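Local atomic coordinates of phosphoribosylaminoimidazole-succinocarboxamide synthase (Pyrococcus horikoshii, PDB entry 4O7T), a protein that catalyses the ATP-dependent joining of L-aspartate to carboxyaminoimidazole ribonucleotide, forming SAICAR in de novo purine biosynthesis. Residues V92-A97 with I169-F174. Numbering follows the deposited sequence.
Sequences VRNVVA and IILVDF. With TMP (thymidine-5'-phosphate), chain B.
Val92 and Phe174 form an antiparallel hydrogen-bonded pair, with both N-H groups bonded to the opposite carbonyl, and Arg93 and Asp173 follow as a non-hydrogen-bonded pair. At Asn94 the chain turns a corner. There Val172 O accepts two backbone bonds, from Asn94 N at 2.8 Å and Val95 N at 3.0 Å. Asn94 ND2 reaches Leu171 O from above the carbonyl plane and also bonds Asn157 of helix 143-165. On the helix side of the sheet, Val92 CB sits over the Phe174 ring face, 3.6 Å from CZ. Beyond the corner, Val172 CG1 packs against Ala97 CB at 3.7 Å.

On the opposite face of the sheet, Arg93 and Asp173 bind thymidine-5'-phosphate. The Arg93 chain bends at chi3 (77°), and its guanidinium grips the phosphate with two bonds: Arg93 NH1 to O2P of thymidine-5'-phosphate at 3.0 Å and NH2 to its O3P at 2.7 Å. Asp173 lies alongside, its carboxylate turned 76° from the guanidinium plane. Asp173 OD2 lies well out of that plane, so its salt bridge with Arg93 NH2 (3.4 Å) rests on charge and no N-H points at it. Water 1 links Arg93 NE to Asp173 OD2, while Asp173 OD1 accepts O3' of the nucleotide at 2.6 Å. Glu118 and Arg198 add salt bridges to Arg93 and Asp173, respectively. A leucine in place of Arg93 would probably leave the phosphate without two of its donors and Asp173 with one positive neighbour fewer.

Arg93 thus holds the phosphate and Asp173 the 3'-hydroxyl of the deoxyribose, with Ser99 and Arg198 adding further bonds to the nucleotide. This is consistent with a site made for the phosphoribosyl part of the natural substrate.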
ATOM      1  N   VAL A  92       7.961  -8.447   6.175  1.00 10.96           N
ATOM      2  CA  VAL A  92       9.305  -7.946   5.910  1.00 11.33           C
ATOM      3  C   VAL A  92       9.925  -8.739   4.753  1.00 11.48           C
ATOM      4  O   VAL A  92       9.822  -9.969   4.711  1.00 11.10           O
ATOM      5  CB  VAL A  92      10.213  -8.019   7.157  1.00 11.29           C
ATOM      6  CG1 VAL A  92      11.549  -7.338   6.873  1.00 11.12           C
ATOM      7  CG2 VAL A  92       9.532  -7.379   8.364  1.00 10.82           C
ATOM      8  N   ARG A  93      10.546  -8.029   3.810  1.00 11.46           N
ATOM      9  CA  ARG A  93      11.029  -8.648   2.568  1.00 11.73           C
ATOM     10  C   ARG A  93      12.479  -8.246   2.263  1.00 12.20           C
ATOM     11  O   ARG A  93      12.808  -7.057   2.254  1.00 11.90           O
ATOM     12  CB  ARG A  93      10.089  -8.293   1.398  1.00 11.42           C
ATOM     13  CG  ARG A  93       8.595  -8.214   1.778  1.00 11.22           C
ATOM     14  CD  ARG A  93       7.662  -7.936   0.590  1.00 11.21           C
ATOM     15  NE  ARG A  93       7.464  -9.136  -0.210  1.00 10.98           N
ATOM     16  CZ  ARG A  93       6.323  -9.809  -0.366  1.00 10.96           C
ATOM     17  NH1 ARG A  93       5.172  -9.385   0.174  1.00 10.20           N
ATOM     18  NH2 ARG A  93       6.345 -10.925  -1.106  1.00 10.24           N
ATOM     19  N   ASN A  94      13.326  -9.248   2.020  1.00 12.65           N
ATOM     20  CA  ASN A  94      14.756  -9.062   1.716  1.00 13.25           C
ATOM     21  C   ASN A  94      15.081  -9.374   0.260  1.00 13.81           C
ATOM     22  O   ASN A  94      15.938  -8.726  -0.343  1.00 13.76           O
ATOM     23  CB  ASN A  94      15.612  -9.951   2.625  1.00 12.89           C
ATOM     24  CG  ASN A  94      15.396  -9.649   4.100  1.00 13.28           C
ATOM     25  OD1 ASN A  94      15.516  -8.497   4.521  1.00 13.27           O
ATOM     26  ND2 ASN A  94      15.069 -10.679   4.892  1.00 12.82           N
ATOM     27  N   VAL A  95      14.374 -10.363  -0.288  1.00 13.54           N
ATOM     28  CA  VAL A  95      14.613 -10.877  -1.629  1.00 13.97           C
ATOM     29  C   VAL A  95      13.256 -10.884  -2.341  1.00 14.74           C
ATOM     30  O   VAL A  95      12.252 -11.259  -1.726  1.00 15.12           O
ATOM     31  CB  VAL A  95      15.216 -12.305  -1.548  1.00 13.55           C
ATOM     32  CG1 VAL A  95      15.224 -12.984  -2.901  1.00 13.64           C
ATOM     33  CG2 VAL A  95      16.629 -12.252  -0.964  1.00 13.59           C
ATOM     34  N   VAL A  96      13.209 -10.433  -3.597  1.00 14.50           N
ATOM     35  CA  VAL A  96      11.945 -10.402  -4.352  1.00 15.04           C
ATOM     36  C   VAL A  96      11.356 -11.794  -4.570  1.00 15.05           C
ATOM     37  O   VAL A  96      12.022 -12.714  -5.080  1.00 15.44           O
ATOM     38  CB  VAL A  96      12.064  -9.665  -5.704  1.00 14.88           C
ATOM     39  CG1 VAL A  96      10.757  -9.724  -6.469  1.00 15.17           C
ATOM     40  CG2 VAL A  96      12.473  -8.220  -5.494  1.00 14.98           C
ATOM     41  N   ALA A  97      10.101 -11.940  -4.160  1.00 14.35           N
ATOM     42  CA  ALA A  97       9.356 -13.200  -4.306  1.00 13.88           C
ATOM     43  C   ALA A  97       7.871 -12.916  -4.140  1.00 13.74           C
ATOM     44  O   ALA A  97       7.497 -11.842  -3.686  1.00 12.60           O
ATOM     45  CB  ALA A  97       9.808 -14.208  -3.261  1.00 13.79           C
ATOM     46  N   ILE A 169      20.749 -20.713   5.070  1.00 21.49           N
ATOM     47  CA  ILE A 169      19.370 -20.427   4.696  1.00 20.47           C
ATOM     48  C   ILE A 169      19.207 -18.930   4.500  1.00 19.36           C
ATOM     49  O   ILE A 169      19.556 -18.138   5.383  1.00 17.34           O
ATOM     50  CB  ILE A 169      18.377 -20.958   5.747  1.00 21.54           C
ATOM     51  CG1 ILE A 169      18.422 -22.489   5.761  1.00 23.18           C
ATOM     52  CG2 ILE A 169      16.959 -20.486   5.451  1.00 21.12           C
ATOM     53  CD1 ILE A 169      18.183 -23.088   7.127  1.00 25.08           C
ATOM     54  N   ILE A 170      18.694 -18.563   3.326  1.00 18.21           N
ATOM     55  CA  ILE A 170      18.319 -17.189   3.021  1.00 18.36           C
ATOM     56  C   ILE A 170      16.903 -16.915   3.511  1.00 16.82           C
ATOM     57  O   ILE A 170      15.962 -17.605   3.125  1.00 16.86           O
ATOM     58  CB  ILE A 170      18.395 -16.908   1.505  1.00 19.21           C
ATOM     59  CG1 ILE A 170      19.846 -17.053   1.013  1.00 20.06           C
ATOM     60  CG2 ILE A 170      17.846 -15.521   1.184  1.00 19.09           C
ATOM     61  CD1 ILE A 170      19.963 -17.142  -0.496  1.00 21.22           C
ATOM     62  N   LEU A 171      16.759 -15.920   4.378  1.00 16.01           N
ATOM     63  CA  LEU A 171      15.435 -15.446   4.773  1.00 14.41           C
ATOM     64  C   LEU A 171      14.930 -14.471   3.703  1.00 13.94           C
ATOM     65  O   LEU A 171      15.351 -13.316   3.638  1.00 14.24           O
ATOM     66  CB  LEU A 171      15.473 -14.794   6.156  1.00 14.07           C
ATOM     67  CG  LEU A 171      14.147 -14.218   6.683  1.00 13.66           C
ATOM     68  CD1 LEU A 171      13.084 -15.291   6.866  1.00 13.31           C
ATOM     69  CD2 LEU A 171      14.414 -13.488   7.986  1.00 13.71           C
ATOM     70  N   VAL A 172      14.038 -14.965   2.856  1.00 13.01           N
ATOM     71  CA  VAL A 172      13.574 -14.236   1.678  1.00 12.42           C
ATOM     72  C   VAL A 172      12.581 -13.131   2.092  1.00 12.30           C
ATOM     73  O   VAL A 172      12.762 -11.949   1.746  1.00 11.74           O
ATOM     74  CB  VAL A 172      12.972 -15.243   0.675  1.00 12.36           C
ATOM     75  CG1 VAL A 172      12.147 -14.572  -0.420  1.00 12.25           C
ATOM     76  CG2 VAL A 172      14.097 -16.098   0.100  1.00 12.57           C
ATOM     77  N   ASP A 173      11.551 -13.537   2.842  1.00 11.51           N
ATOM     78  CA  ASP A 173      10.517 -12.632   3.368  1.00 11.30           C
ATOM     79  C   ASP A 173       9.768 -13.377   4.460  1.00 11.39           C
ATOM     80  O   ASP A 173       9.987 -14.576   4.627  1.00 11.54           O
ATOM     81  CB  ASP A 173       9.575 -12.085   2.262  1.00 10.85           C
ATOM     82  CG  ASP A 173       8.837 -13.189   1.475  1.00 10.72           C
ATOM     83  OD1 ASP A 173       8.437 -14.206   2.049  1.00 10.29           O
ATOM     84  OD2 ASP A 173       8.630 -13.023   0.262  1.00 10.96           O
ATOM     85  N   PHE A 174       8.914 -12.683   5.220  1.00 11.18           N
ATOM     86  CA  PHE A 174       8.145 -13.339   6.293  1.00 10.97           C
ATOM     87  C   PHE A 174       7.055 -12.440   6.831  1.00 10.71           C
ATOM     88  O   PHE A 174       7.108 -11.226   6.675  1.00 10.58           O
ATOM     89  CB  PHE A 174       9.062 -13.817   7.450  1.00 11.13           C
ATOM     90  CG  PHE A 174       9.784 -12.704   8.170  1.00 11.26           C
ATOM     91  CD1 PHE A 174       9.265 -12.165   9.349  1.00 11.49           C
ATOM     92  CD2 PHE A 174      10.983 -12.203   7.681  1.00 11.25           C
ATOM     93  CE1 PHE A 174       9.922 -11.143  10.021  1.00 11.45           C
ATOM     94  CE2 PHE A 174      11.657 -11.183   8.349  1.00 11.64           C
ATOM     95  CZ  PHE A 174      11.120 -10.643   9.521  1.00 11.38           C
TER
HETATM   96  P   TMP B 301       3.254 -12.704  -0.280  1.00 12.48           P
HETATM   97  O1P TMP B 301       2.097 -13.599  -0.551  1.00 12.05           O
HETATM   98  O2P TMP B 301       2.832 -11.277   0.019  1.00 11.83           O
HETATM   99  O3P TMP B 301       4.437 -12.835  -1.211  1.00 12.19           O
HETATM  100  O5' TMP B 301       3.798 -13.294   1.111  1.00 12.70           O
HETATM  101  C5' TMP B 301       4.875 -12.683   1.834  1.00 13.21           C
HETATM  102  C4' TMP B 301       5.231 -13.532   3.050  1.00 14.13           C
HETATM  103  O4' TMP B 301       4.179 -13.479   4.022  1.00 14.81           O
HETATM  104  C3' TMP B 301       5.450 -15.012   2.727  1.00 14.41           C
HETATM  105  O3' TMP B 301       6.597 -15.433   3.450  1.00 13.93           O
HETATM  106  C2' TMP B 301       4.312 -15.774   3.346  1.00 15.09           C
HETATM  107  C1' TMP B 301       3.704 -14.796   4.346  1.00 15.83           C
HETATM  108  N1  TMP B 301       2.235 -14.853   4.323  1.00 17.64           N
HETATM  109  C2  TMP B 301       1.533 -15.383   5.441  1.00 18.13           C
HETATM  110  O2  TMP B 301       2.174 -15.805   6.423  1.00 17.45           O
HETATM  111  N3  TMP B 301       0.186 -15.443   5.462  1.00 18.80           N
HETATM  112  C4  TMP B 301      -0.531 -15.007   4.408  1.00 20.01           C
HETATM  113  O4  TMP B 301      -1.782 -15.079   4.417  1.00 21.38           O
HETATM  114  C5  TMP B 301       0.164 -14.438   3.219  1.00 19.32           C
HETATM  115  C5M TMP B 301      -0.601 -13.934   2.013  1.00 19.23           C
HETATM  116  C6  TMP B 301       1.554 -14.396   3.242  1.00 18.82           C
HETATM  117  O   HOH W   1       9.498 -10.954  -1.064  1.00  9.05           O